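Local coordinates for protein N-Acetyltransferase, PseH (Campylobacter jejuni subsp. jejuni PT14, PDB 4XPL) that transfers an acetyl group from acetyl coenzyme A to the 4-amino group of a UDP-linked altrose-type sugar, the third step in making pseudaminic acid for flagellin glycosylation, at residues I8-F13 and K61-F66; E69-V74 and Y90-L95; S84-L89 and K120-K125. The protein carries 8 engineered substitutions. All blocks are in the same frame, centred on the assembly; numbering follows the deposited sequence.

Contact 1: I8-F13 and K61-F66; sequences IKLKNF and KYFLVF
Phe13 packs its ring against Tyr62 at the tight end of this antiparallel pair. Tyr62 CB sits over one face of the Phe13 ring, a CH-pi contact with CB 3.5 Å from the ring centroid, while the two aromatic planes meet obliquely at 46°. At the ring's edge, in its plane, lies Leu64 N, and Phe13 N gives a nearly straight hydrogen bond to Tyr62 O (2.9 Å). Phe50, Leu51 and Leu54 of helix 41-56 also pack on Phe13. Strand 8-12 is an outermost strand of the mixed GNAT sheet and is joined to strand 61-67 by reciprocal N-H...O pairs, Lys9 with Phe66 and Lys11 with Leu64. On the face carrying Leu10, Asn12, Phe63 and Val65, Leu10 CB touches Phe63 CD1 at 3.7 Å and Leu10 CD2 lies beside Val65 CG2 at 3.8 Å. The same face turns watery at Asn12: CG lies anti to the backbone N (chi1 -158°), and the amide beyond it meets two waters, one bridging OD1 to Tyr62 N, the other accepting from ND2. OD1 also accepts from Thr14 N. On the opposite face Lys11 CB packs 3.8 Å from Phe66 CE1, but the chain then runs outward, extended, to a salt bridge with Glu20.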
loop_
_atom_site.group_PDB
_atom_site.type_symbol
_atom_site.label_atom_id
_atom_site.label_comp_id
_atom_site.label_asym_id
_atom_site.label_seq_id
_atom_site.Cartn_x
_atom_site.Cartn_y
_atom_site.Cartn_z
ATOM N N ILE A 8 -1.379 -7.290 14.493
ATOM C CA ILE A 8 -1.286 -6.347 13.355
ATOM C C ILE A 8 -2.704 -5.866 13.019
ATOM O O ILE A 8 -3.622 -6.665 12.872
ATOM C CB ILE A 8 -0.630 -6.942 12.068
ATOM C CG1 ILE A 8 0.757 -7.558 12.348
ATOM C CG2 ILE A 8 -0.541 -5.867 10.965
ATOM C CD1 ILE A 8 1.747 -6.645 12.977
ATOM N N LYS A 9 -2.880 -4.566 12.937
ATOM C CA LYS A 9 -4.184 -3.971 12.705
ATOM C C LYS A 9 -4.086 -2.913 11.588
ATOM O O LYS A 9 -3.048 -2.284 11.423
ATOM C CB LYS A 9 -4.712 -3.316 13.982
ATOM C CG LYS A 9 -5.272 -4.277 15.048
ATOM C CD LYS A 9 -5.714 -3.424 16.250
ATOM C CE LYS A 9 -6.628 -4.162 17.226
ATOM N NZ LYS A 9 -6.497 -5.616 17.151
ATOM N N LEU A 10 -5.173 -2.768 10.831
ATOM C CA LEU A 10 -5.267 -1.807 9.734
ATOM C C LEU A 10 -6.163 -0.614 10.072
ATOM O O LEU A 10 -7.324 -0.780 10.417
ATOM C CB LEU A 10 -5.823 -2.490 8.486
ATOM C CG LEU A 10 -5.090 -3.753 8.057
ATOM C CD1 LEU A 10 -5.792 -4.271 6.790
ATOM C CD2 LEU A 10 -3.628 -3.451 7.787
ATOM N N LYS A 11 -5.630 0.581 9.972
ATOM C CA LYS A 11 -6.462 1.767 10.122
ATOM C C LYS A 11 -6.674 2.408 8.751
ATOM O O LYS A 11 -5.739 2.884 8.134
ATOM C CB LYS A 11 -5.858 2.755 11.108
ATOM C CG LYS A 11 -6.714 3.990 11.388
ATOM C CD LYS A 11 -6.187 4.743 12.640
ATOM C CE LYS A 11 -7.058 5.907 12.982
ATOM N NZ LYS A 11 -6.549 6.584 14.199
ATOM N N ASN A 12 -7.928 2.422 8.306
ATOM C CA ASN A 12 -8.284 3.074 7.061
ATOM C C ASN A 12 -7.928 4.570 7.086
ATOM O O ASN A 12 -8.230 5.300 8.053
ATOM C CB ASN A 12 -9.774 2.901 6.762
ATOM C CG ASN A 12 -10.100 3.070 5.274
ATOM O OD1 ASN A 12 -9.689 4.053 4.649
ATOM N ND2 ASN A 12 -10.856 2.103 4.709
ATOM N N PHE A 13 -7.278 5.027 6.016
ATOM C CA PHE A 13 -7.025 6.453 5.819
ATOM C C PHE A 13 -8.268 7.335 6.001
ATOM O O PHE A 13 -8.120 8.492 6.345
ATOM C CB PHE A 13 -6.415 6.740 4.424
ATOM C CG PHE A 13 -4.901 6.634 4.370
ATOM C CD1 PHE A 13 -4.213 5.671 5.098
ATOM C CD2 PHE A 13 -4.167 7.489 3.548
ATOM C CE1 PHE A 13 -2.829 5.553 5.019
ATOM C CE2 PHE A 13 -2.776 7.389 3.483
ATOM C CZ PHE A 13 -2.113 6.409 4.230
ATOM N N LYS A 61 -8.207 2.055 -1.583
ATOM C CA LYS A 61 -8.212 1.926 -0.132
ATOM C C LYS A 61 -6.764 2.005 0.340
ATOM O O LYS A 61 -5.889 1.275 -0.166
ATOM C CB LYS A 61 -8.830 0.597 0.319
ATOM C CG LYS A 61 -10.288 0.388 -0.066
ATOM C CD LYS A 61 -10.857 -0.851 0.657
ATOM C CE LYS A 61 -12.259 -1.150 0.240
ATOM N NZ LYS A 61 -13.200 -0.178 0.865
ATOM N N TYR A 62 -6.508 2.917 1.274
ATOM C CA TYR A 62 -5.213 3.054 1.912
ATOM C C TYR A 62 -5.377 2.755 3.392
ATOM O O TYR A 62 -6.357 3.177 3.989
ATOM C CB TYR A 62 -4.716 4.505 1.750
ATOM C CG TYR A 62 -4.134 4.839 0.391
ATOM C CD1 TYR A 62 -4.919 4.814 -0.750
ATOM C CD2 TYR A 62 -2.795 5.180 0.254
ATOM C CE1 TYR A 62 -4.381 5.108 -1.989
ATOM C CE2 TYR A 62 -2.250 5.495 -0.997
ATOM C CZ TYR A 62 -3.038 5.442 -2.093
ATOM O OH TYR A 62 -2.542 5.739 -3.334
ATOM N N PHE A 63 -4.397 2.058 3.961
ATOM C CA PHE A 63 -4.358 1.722 5.351
ATOM C C PHE A 63 -3.038 2.100 5.999
ATOM O O PHE A 63 -1.937 1.907 5.410
ATOM C CB PHE A 63 -4.567 0.217 5.493
ATOM C CG PHE A 63 -5.946 -0.257 5.055
ATOM C CD1 PHE A 63 -7.020 -0.132 5.910
ATOM C CD2 PHE A 63 -6.137 -0.831 3.835
ATOM C CE1 PHE A 63 -8.260 -0.587 5.566
ATOM C CE2 PHE A 63 -7.395 -1.272 3.456
ATOM C CZ PHE A 63 -8.448 -1.151 4.333
ATOM N N LEU A 64 -3.142 2.633 7.206
ATOM C CA LEU A 64 -1.995 2.766 8.100
ATOM C C LEU A 64 -1.924 1.442 8.862
ATOM O O LEU A 64 -2.940 1.015 9.439
ATOM C CB LEU A 64 -2.191 3.969 9.014
ATOM C CG LEU A 64 -1.081 4.430 9.955
ATOM C CD1 LEU A 64 0.152 4.777 9.167
ATOM C CD2 LEU A 64 -1.517 5.617 10.799
ATOM N N VAL A 65 -0.755 0.821 8.883
ATOM C CA VAL A 65 -0.581 -0.484 9.511
ATOM C C VAL A 65 0.097 -0.347 10.871
ATOM O O VAL A 65 1.157 0.259 10.985
ATOM C CB VAL A 65 0.232 -1.423 8.626
ATOM C CG1 VAL A 65 0.384 -2.842 9.310
ATOM C CG2 VAL A 65 -0.437 -1.518 7.213
ATOM N N PHE A 66 -0.516 -0.957 11.884
ATOM C CA PHE A 66 -0.009 -0.961 13.214
ATOM C C PHE A 66 0.427 -2.372 13.640
ATOM O O PHE A 66 -0.213 -3.387 13.311
ATOM C CB PHE A 66 -1.084 -0.484 14.197
ATOM C CG PHE A 66 -1.418 0.995 14.092
ATOM C CD1 PHE A 66 -2.195 1.463 13.060
ATOM C CD2 PHE A 66 -1.022 1.886 15.073
ATOM C CE1 PHE A 66 -2.537 2.806 12.985
ATOM C CE2 PHE A 66 -1.342 3.229 14.994
ATOM C CZ PHE A 66 -2.105 3.675 13.920
HETATM O O HOH W 1 -8.936 4.422 2.051
HETATM O O HOH W 2 -12.263 2.856 2.252
#

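Contact 2: E69-V74 and Y90-L95; sequences EQIIGV and YAKPNL. With ACO (acetyl coenzyme *a), chain B.
Lys92 lies across the backbone of Ile71 and Ile72, just where strand 84-91 gives way to a type I turn, Lys92 to Leu95. Its CB rests 3.6 Å from Ile72 O; CG, anti to the backbone N (chi1 -175°), carries the chain onward, and CD reaches 3.3 Å from Ile71 O. CE is 4.1 Å from Ile71 O, and a bend at chi4 (-62°) turns NZ to Asn94, where it donates a hydrogen bond to OD1 (3.0 Å) from above the amide plane. Leu95 adds CD1, which meets Ile72 CG2 at 3.9 Å, the two side chains crossing at about a right angle. Between the strands Val74 and Tyr90 exchange backbone hydrogen bonds, and Lys92 N donates to Ile72 O from above the carbonyl plane. Gly73 faces Ala91 with CA atoms only 4.2 Å apart; its CA is 3.1 Å from Tyr90 O. Ala91 N gives O9P of the pantetheine arm of acetyl coenzyme A a straight hydrogen bond (2.8 Å), while the Tyr90 ring brings CD2 against C6P. Successive amides at the open end of this hairpin thus face alternate ways, those of Tyr90 and Lys92 toward strand 70-78 and that of Ala91 toward the cofactor, which it holds as an added strand would be held.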
loop_
_atom_site.group_PDB
_atom_site.type_symbol
_atom_site.label_atom_id
_atom_site.label_comp_id
_atom_site.label_asym_id
_atom_site.label_seq_id
_atom_site.Cartn_x
_atom_site.Cartn_y
_atom_site.Cartn_z
ATOM N N GLU A 69 0.125 -1.384 18.369
ATOM C CA GLU A 69 -0.075 0.061 18.643
ATOM C C GLU A 69 1.071 0.992 18.146
ATOM O O GLU A 69 0.992 2.206 18.289
ATOM C CB GLU A 69 -0.396 0.337 20.099
ATOM C CG GLU A 69 -1.397 -0.662 20.807
ATOM C CD GLU A 69 -2.854 -0.600 20.320
ATOM O OE1 GLU A 69 -3.126 -0.825 19.112
ATOM O OE2 GLU A 69 -3.750 -0.363 21.179
ATOM N N GLN A 70 2.078 0.408 17.493
ATOM C CA GLN A 70 3.109 1.175 16.787
ATOM C C GLN A 70 2.845 1.191 15.282
ATOM O O GLN A 70 2.596 0.139 14.709
ATOM C CB GLN A 70 4.479 0.538 17.023
ATOM C CG GLN A 70 5.051 0.772 18.396
ATOM C CD GLN A 70 5.281 2.240 18.670
ATOM O OE1 GLN A 70 5.750 2.967 17.801
ATOM N NE2 GLN A 70 4.943 2.686 19.870
ATOM N N ILE A 71 2.941 2.361 14.643
ATOM C CA ILE A 71 2.856 2.438 13.176
ATOM C C ILE A 71 4.080 1.780 12.542
ATOM O O ILE A 71 5.200 2.078 12.955
ATOM C CB ILE A 71 2.730 3.904 12.685
ATOM C CG1 ILE A 71 1.390 4.499 13.118
ATOM C CG2 ILE A 71 2.849 3.988 11.163
ATOM C CD1 ILE A 71 1.358 6.032 13.128
ATOM N N ILE A 72 3.875 0.876 11.555
ATOM C CA ILE A 72 4.995 0.283 10.827
ATOM C C ILE A 72 5.042 0.561 9.327
ATOM O O ILE A 72 6.082 0.362 8.704
ATOM C CB ILE A 72 5.106 -1.236 11.091
ATOM C CG1 ILE A 72 3.854 -2.012 10.676
ATOM C CG2 ILE A 72 5.407 -1.441 12.656
ATOM C CD1 ILE A 72 4.141 -3.539 10.457
ATOM N N GLY A 73 3.943 1.054 8.761
ATOM C CA GLY A 73 3.951 1.419 7.346
ATOM C C GLY A 73 2.558 1.700 6.851
ATOM O O GLY A 73 1.592 1.781 7.643
ATOM N N VAL A 74 2.479 1.873 5.541
ATOM C CA VAL A 74 1.216 2.093 4.840
ATOM C C VAL A 74 1.097 1.058 3.737
ATOM O O VAL A 74 2.099 0.702 3.058
ATOM C CB VAL A 74 1.183 3.525 4.246
ATOM C CG1 VAL A 74 0.112 3.701 3.102
ATOM C CG2 VAL A 74 1.010 4.571 5.362
ATOM N N TYR A 90 4.652 0.974 1.753
ATOM C CA TYR A 90 5.668 1.909 2.146
ATOM C C TYR A 90 6.003 1.675 3.618
ATOM O O TYR A 90 5.127 1.825 4.482
ATOM C CB TYR A 90 5.174 3.343 1.870
ATOM C CG TYR A 90 6.270 4.366 1.812
ATOM C CD1 TYR A 90 6.805 4.895 2.968
ATOM C CD2 TYR A 90 6.770 4.824 0.592
ATOM C CE1 TYR A 90 7.820 5.836 2.936
ATOM C CE2 TYR A 90 7.795 5.780 0.553
ATOM C CZ TYR A 90 8.312 6.272 1.743
ATOM O OH TYR A 90 9.316 7.215 1.749
ATOM N N ALA A 91 7.248 1.299 3.915
ATOM C CA ALA A 91 7.650 1.107 5.317
ATOM C C ALA A 91 7.853 2.473 5.982
ATOM O O ALA A 91 8.287 3.434 5.340
ATOM C CB ALA A 91 8.935 0.253 5.436
ATOM N N LYS A 92 7.511 2.570 7.256
ATOM C CA LYS A 92 7.881 3.728 8.049
ATOM C C LYS A 92 9.399 3.857 7.857
ATOM O O LYS A 92 10.108 2.848 7.921
ATOM C CB LYS A 92 7.469 3.539 9.519
ATOM C CG LYS A 92 7.705 4.739 10.449
ATOM C CD LYS A 92 7.018 4.528 11.801
ATOM C CE LYS A 92 6.998 5.793 12.650
ATOM N NZ LYS A 92 8.371 6.265 12.976
ATOM N N PRO A 93 9.899 5.074 7.557
ATOM C CA PRO A 93 11.306 5.145 7.097
ATOM C C PRO A 93 12.380 4.785 8.115
ATOM O O PRO A 93 13.460 4.459 7.688
ATOM C CB PRO A 93 11.484 6.627 6.680
ATOM C CG PRO A 93 10.080 7.123 6.444
ATOM C CD PRO A 93 9.208 6.364 7.388
ATOM N N ASN A 94 12.117 4.876 9.424
ATOM C CA ASN A 94 13.139 4.479 10.409
ATOM C C ASN A 94 13.190 2.964 10.687
ATOM O O ASN A 94 14.041 2.529 11.440
ATOM C CB ASN A 94 12.996 5.224 11.766
ATOM C CG ASN A 94 11.705 4.892 12.463
ATOM O OD1 ASN A 94 10.694 4.785 11.813
ATOM N ND2 ASN A 94 11.729 4.709 13.800
ATOM N N LEU A 95 12.307 2.182 10.079
ATOM C CA LEU A 95 12.188 0.740 10.359
ATOM C C LEU A 95 12.678 -0.120 9.209
ATOM O O LEU A 95 12.564 0.244 8.048
ATOM C CB LEU A 95 10.735 0.383 10.643
ATOM C CG LEU A 95 10.052 1.185 11.741
ATOM C CD1 LEU A 95 8.582 0.633 11.911
ATOM C CD2 LEU A 95 10.777 1.158 13.063
HETATM N N1A ACO B . 18.938 -7.152 -4.423
HETATM C C2A ACO B . 18.169 -8.139 -3.915
HETATM N N3A ACO B . 17.637 -8.079 -2.676
HETATM C C4A ACO B . 17.841 -7.012 -1.853
HETATM C C5A ACO B . 18.661 -5.894 -2.339
HETATM C C6A ACO B . 19.222 -6.028 -3.715
HETATM N N6A ACO B . 20.001 -5.059 -4.262
HETATM N N7A ACO B . 18.699 -4.990 -1.334
HETATM C C8A ACO B . 17.967 -5.483 -0.295
HETATM N N9A ACO B . 17.451 -6.692 -0.610
HETATM C C1B ACO B . 16.580 -7.579 0.223
HETATM C C2B ACO B . 16.916 -7.575 1.710
HETATM O O2B ACO B . 18.061 -8.382 2.000
HETATM C C3B ACO B . 15.635 -8.141 2.284
HETATM O O3B ACO B . 15.709 -9.565 2.207
HETATM P P3B ACO B . 14.746 -10.571 3.028
HETATM O O7A ACO B . 13.328 -10.273 2.551
HETATM O O8A ACO B . 15.235 -11.926 2.567
HETATM O O9A ACO B . 15.005 -10.278 4.493
HETATM C C4B ACO B . 14.536 -7.582 1.380
HETATM O O4B ACO B . 15.185 -7.219 0.152
HETATM C C5B ACO B . 13.822 -6.382 2.013
HETATM O O5B ACO B . 14.769 -5.414 2.492
HETATM P P1A ACO B . 14.598 -4.582 3.872
HETATM O O1A ACO B . 15.740 -3.616 4.033
HETATM O O2A ACO B . 14.237 -5.530 4.995
HETATM O O3A ACO B . 13.404 -3.553 3.546
HETATM P P2A ACO B . 11.937 -3.667 4.157
HETATM O O4A ACO B . 11.477 -5.100 4.103
HETATM O O5A ACO B . 11.976 -2.974 5.504
HETATM O O6A ACO B . 11.093 -2.682 3.196
HETATM C CBP ACO B . 10.008 -1.812 1.298
HETATM C CCP ACO B . 10.891 -2.925 1.806
HETATM C CDP ACO B . 8.664 -1.863 2.082
HETATM C CEP ACO B . 9.771 -2.011 -0.205
HETATM C CAP ACO B . 10.759 -0.496 1.558
HETATM O OAP ACO B . 12.054 -0.511 0.908
HETATM C C9P ACO B . 10.000 0.707 1.094
HETATM O O9P ACO B . 9.053 1.152 1.744
HETATM N N8P ACO B . 10.443 1.275 -0.031
HETATM C C7P ACO B . 9.864 2.509 -0.550
HETATM C C6P ACO B . 8.435 2.285 -1.066
HETATM C C5P ACO B . 8.401 1.266 -2.189
HETATM O O5P ACO B . 9.307 1.210 -3.028
HETATM N N4P ACO B . 7.327 0.479 -2.261
HETATM C C3P ACO B . 7.099 -0.355 -3.453
HETATM C C2P ACO B . 6.419 0.471 -4.569
HETATM S S1P ACO B . 4.780 0.873 -4.005
HETATM C C ACO B . 4.823 2.459 -3.498
HETATM O O ACO B . 5.883 3.096 -3.522
HETATM C CH3 ACO B . 3.536 3.056 -2.984
#

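Contact 3: S84-L89 and K120-K125; sequences SCEFGL and KAYVFK. With ACO (acetyl coenzyme *a), chain B.
Lys120 pairs with strand 84-91 through both sides of its peptide: its N donates to Cys85 O at 2.9 Å, and its O accepts from Phe87 N at 3.0 Å, a bond noticeably bent at the hydrogen. The two hydrogen bonds straddle Glu86, the parallel partner of Lys120, whose CA also lies 3.0 Å from Lys120 O in a CA-H...O contact. The lysine chain bends at chi3 (-72°), putting CE 3.6 Å from Ser84 OG; a water bonded to that hydroxyl also accepts weakly from NZ. Lys120 NZ and Glu86 OE2, oppositely charged, remain 5.0 Å apart and do not touch. Ala121 comes next, buried. Its CB stands over one face of the Phe87 ring, displaced toward the rim and closest to CE1, in a CH-pi contact; Tyr134 meets the same ring edge-to-face, and Ile106 of helix 99-114 packs against it. At Tyr122 the direct backbone bonding has given way to water, which accepts from Tyr122 N and donates to Phe87 O. The Tyr122 ring turns its edge to Glu86, with CE1 near OE1 and the carboxylate plane 57° from the ring; OE1 also takes a weak hydrogen bond from Asn79. By Val123 the strands have separated, and acetyl coenzyme A lies in the opening: Val123 CG1 touches C2P at 4.0 Å, while across the gap Gly88 CA approaches S1P and Leu89 O takes a hydrogen bond from N4P (2.8 Å). Parallel strands of a beta-alpha-beta unit that splay into a V, with the pantetheine arm and thioester set between them, are the hallmark of the GNAT acetyl-coenzyme A site.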
loop_
_atom_site.group_PDB
_atom_site.type_symbol
_atom_site.label_atom_id
_atom_site.label_comp_id
_atom_site.label_asym_id
_atom_site.label_seq_id
_atom_site.Cartn_x
_atom_site.Cartn_y
_atom_site.Cartn_z
ATOM N N SER A 84 -9.618 -8.164 -9.538
ATOM C CA SER A 84 -8.232 -7.772 -9.337
ATOM C C SER A 84 -8.063 -6.445 -8.621
ATOM O O SER A 84 -9.028 -5.681 -8.434
ATOM C CB SER A 84 -7.531 -7.675 -10.688
ATOM O OG SER A 84 -7.841 -6.447 -11.329
ATOM N N CYS A 85 -6.826 -6.194 -8.195
ATOM C CA CYS A 85 -6.411 -4.876 -7.749
ATOM C C CYS A 85 -4.913 -4.673 -7.934
ATOM O O CYS A 85 -4.171 -5.646 -8.149
ATOM C CB CYS A 85 -6.819 -4.638 -6.293
ATOM S SG CYS A 85 -5.900 -5.591 -5.067
ATOM N N GLU A 86 -4.487 -3.419 -7.899
ATOM C CA GLU A 86 -3.078 -3.070 -7.839
ATOM C C GLU A 86 -2.813 -2.712 -6.406
ATOM O O GLU A 86 -3.721 -2.325 -5.706
ATOM C CB GLU A 86 -2.775 -1.848 -8.692
ATOM C CG GLU A 86 -3.048 -2.060 -10.119
ATOM C CD GLU A 86 -2.661 -0.852 -10.964
ATOM O OE1 GLU A 86 -2.666 0.298 -10.447
ATOM O OE2 GLU A 86 -2.334 -1.053 -12.146
ATOM N N PHE A 87 -1.568 -2.831 -5.985
ATOM C CA PHE A 87 -1.207 -2.505 -4.631
ATOM C C PHE A 87 0.118 -1.788 -4.560
ATOM O O PHE A 87 0.946 -1.836 -5.488
ATOM C CB PHE A 87 -1.145 -3.766 -3.746
ATOM C CG PHE A 87 0.050 -4.622 -3.997
ATOM C CD1 PHE A 87 0.004 -5.632 -4.930
ATOM C CD2 PHE A 87 1.231 -4.397 -3.317
ATOM C CE1 PHE A 87 1.088 -6.412 -5.182
ATOM C CE2 PHE A 87 2.342 -5.173 -3.568
ATOM C CZ PHE A 87 2.276 -6.184 -4.490
ATOM N N GLY A 88 0.311 -1.166 -3.407
ATOM C CA GLY A 88 1.538 -0.482 -3.058
ATOM C C GLY A 88 1.778 -0.608 -1.561
ATOM O O GLY A 88 0.875 -0.977 -0.790
ATOM N N LEU A 89 3.019 -0.353 -1.159
ATOM C CA LEU A 89 3.403 -0.429 0.267
ATOM C C LEU A 89 4.555 0.522 0.517
ATOM O O LEU A 89 5.304 0.881 -0.420
ATOM C CB LEU A 89 3.783 -1.853 0.651
ATOM C CG LEU A 89 5.107 -2.457 0.200
ATOM C CD1 LEU A 89 5.526 -3.704 0.985
ATOM C CD2 LEU A 89 5.035 -2.753 -1.277
ATOM N N LYS A 120 -1.885 -7.378 -8.456
ATOM C CA LYS A 120 -0.921 -6.862 -9.414
ATOM C C LYS A 120 -0.157 -5.659 -8.857
ATOM O O LYS A 120 -0.648 -4.903 -8.006
ATOM C CB LYS A 120 -1.630 -6.450 -10.717
ATOM C CG LYS A 120 -2.536 -7.539 -11.317
ATOM C CD LYS A 120 -3.292 -7.023 -12.549
ATOM C CE LYS A 120 -4.382 -6.039 -12.146
ATOM N NZ LYS A 120 -4.825 -5.186 -13.261
ATOM N N ALA A 121 1.051 -5.478 -9.345
ATOM C CA ALA A 121 1.811 -4.275 -9.038
ATOM C C ALA A 121 2.737 -3.971 -10.185
ATOM O O ALA A 121 2.989 -4.815 -11.035
ATOM C CB ALA A 121 2.621 -4.437 -7.741
ATOM N N TYR A 122 3.263 -2.752 -10.186
ATOM C CA TYR A 122 4.372 -2.397 -11.059
ATOM C C TYR A 122 5.370 -1.571 -10.256
ATOM O O TYR A 122 4.991 -0.847 -9.329
ATOM C CB TYR A 122 3.907 -1.650 -12.301
ATOM C CG TYR A 122 3.163 -0.377 -12.026
ATOM C CD1 TYR A 122 1.826 -0.412 -11.637
ATOM C CD2 TYR A 122 3.783 0.868 -12.161
ATOM C CE1 TYR A 122 1.122 0.748 -11.373
ATOM C CE2 TYR A 122 3.087 2.050 -11.891
ATOM C CZ TYR A 122 1.750 1.976 -11.499
ATOM O OH TYR A 122 1.028 3.122 -11.236
ATOM N N VAL A 123 6.648 -1.758 -10.566
ATOM C CA VAL A 123 7.719 -1.072 -9.872
ATOM C C VAL A 123 8.794 -0.690 -10.871
ATOM O O VAL A 123 8.957 -1.342 -11.900
ATOM C CB VAL A 123 8.349 -1.935 -8.762
ATOM C CG1 VAL A 123 7.456 -1.951 -7.551
ATOM C CG2 VAL A 123 8.658 -3.349 -9.289
ATOM N N PHE A 124 9.487 0.401 -10.576
ATOM C CA PHE A 124 10.659 0.770 -11.345
ATOM C C PHE A 124 11.649 -0.388 -11.233
ATOM O O PHE A 124 11.805 -1.002 -10.159
ATOM C CB PHE A 124 11.292 2.053 -10.811
ATOM C CG PHE A 124 10.544 3.301 -11.177
ATOM C CD1 PHE A 124 10.600 3.802 -12.472
ATOM C CD2 PHE A 124 9.798 3.990 -10.223
ATOM C CE1 PHE A 124 9.913 4.971 -12.821
ATOM C CE2 PHE A 124 9.107 5.162 -10.565
ATOM C CZ PHE A 124 9.163 5.645 -11.862
ATOM N N LYS A 125 12.318 -0.667 -12.346
ATOM C CA LYS A 125 13.265 -1.772 -12.450
ATOM C C LYS A 125 14.428 -1.691 -11.470
ATOM O O LYS A 125 15.024 -2.710 -11.149
ATOM C CB LYS A 125 13.848 -1.818 -13.875
ATOM C CG LYS A 125 12.823 -2.063 -14.944
ATOM C CD LYS A 125 13.461 -2.158 -16.318
ATOM C CE LYS A 125 12.379 -2.072 -17.344
ATOM N NZ LYS A 125 12.873 -2.243 -18.704
HETATM N N1A ACO B . 18.938 -7.152 -4.423
HETATM C C2A ACO B . 18.169 -8.139 -3.915
HETATM N N3A ACO B . 17.637 -8.079 -2.676
HETATM C C4A ACO B . 17.841 -7.012 -1.853
HETATM C C5A ACO B . 18.661 -5.894 -2.339
HETATM C C6A ACO B . 19.222 -6.028 -3.715
HETATM N N6A ACO B . 20.001 -5.059 -4.262
HETATM N N7A ACO B . 18.699 -4.990 -1.334
HETATM C C8A ACO B . 17.967 -5.483 -0.295
HETATM N N9A ACO B . 17.451 -6.692 -0.610
HETATM C C1B ACO B . 16.580 -7.579 0.223
HETATM C C2B ACO B . 16.916 -7.575 1.710
HETATM O O2B ACO B . 18.061 -8.382 2.000
HETATM C C3B ACO B . 15.635 -8.141 2.284
HETATM O O3B ACO B . 15.709 -9.565 2.207
HETATM P P3B ACO B . 14.746 -10.571 3.028
HETATM O O7A ACO B . 13.328 -10.273 2.551
HETATM O O8A ACO B . 15.235 -11.926 2.567
HETATM O O9A ACO B . 15.005 -10.278 4.493
HETATM C C4B ACO B . 14.536 -7.582 1.380
HETATM O O4B ACO B . 15.185 -7.219 0.152
HETATM C C5B ACO B . 13.822 -6.382 2.013
HETATM O O5B ACO B . 14.769 -5.414 2.492
HETATM P P1A ACO B . 14.598 -4.582 3.872
HETATM O O1A ACO B . 15.740 -3.616 4.033
HETATM O O2A ACO B . 14.237 -5.530 4.995
HETATM O O3A ACO B . 13.404 -3.553 3.546
HETATM P P2A ACO B . 11.937 -3.667 4.157
HETATM O O4A ACO B . 11.477 -5.100 4.103
HETATM O O5A ACO B . 11.976 -2.974 5.504
HETATM O O6A ACO B . 11.093 -2.682 3.196
HETATM C CBP ACO B . 10.008 -1.812 1.298
HETATM C CCP ACO B . 10.891 -2.925 1.806
HETATM C CDP ACO B . 8.664 -1.863 2.082
HETATM C CEP ACO B . 9.771 -2.011 -0.205
HETATM C CAP ACO B . 10.759 -0.496 1.558
HETATM O OAP ACO B . 12.054 -0.511 0.908
HETATM C C9P ACO B . 10.000 0.707 1.094
HETATM O O9P ACO B . 9.053 1.152 1.744
HETATM N N8P ACO B . 10.443 1.275 -0.031
HETATM C C7P ACO B . 9.864 2.509 -0.550
HETATM C C6P ACO B . 8.435 2.285 -1.066
HETATM C C5P ACO B . 8.401 1.266 -2.189
HETATM O O5P ACO B . 9.307 1.210 -3.028
HETATM N N4P ACO B . 7.327 0.479 -2.261
HETATM C C3P ACO B . 7.099 -0.355 -3.453
HETATM C C2P ACO B . 6.419 0.471 -4.569
HETATM S S1P ACO B . 4.780 0.873 -4.005
HETATM C C ACO B . 4.823 2.459 -3.498
HETATM O O ACO B . 5.883 3.096 -3.522
HETATM C CH3 ACO B . 3.536 3.056 -2.984
HETATM O O HOH W 3 -7.040 -3.928 -11.056
HETATM O O HOH W 4 1.447 -1.222 -8.173
#

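How the contacts relate
All three contacts belong to one mixed sheet, read from its outermost strand 8-12 toward the middle. Contacts 1 and 2 are directly joined: Val65 bonds through its backbone to Ile72 and Gly73, and Ile71 packs on Leu64 and Phe66. Contacts 2 and 3 share strand 84-91, its last two residues in contact 2, the preceding six in contact 3. All are partly buried: Phe13, Phe63 and Leu64, Ile72 to Val74, and Phe87 with Ala121 lie inside, whereas Lys9, Lys92 with Leu95, and Tyr122 are more exposed. Contact 1 is the most extensive, antiparallel and rich in aromatic packing, without touching the cofactor; short antiparallel contact 2 and splaying parallel contact 3 both give backbone atoms to it.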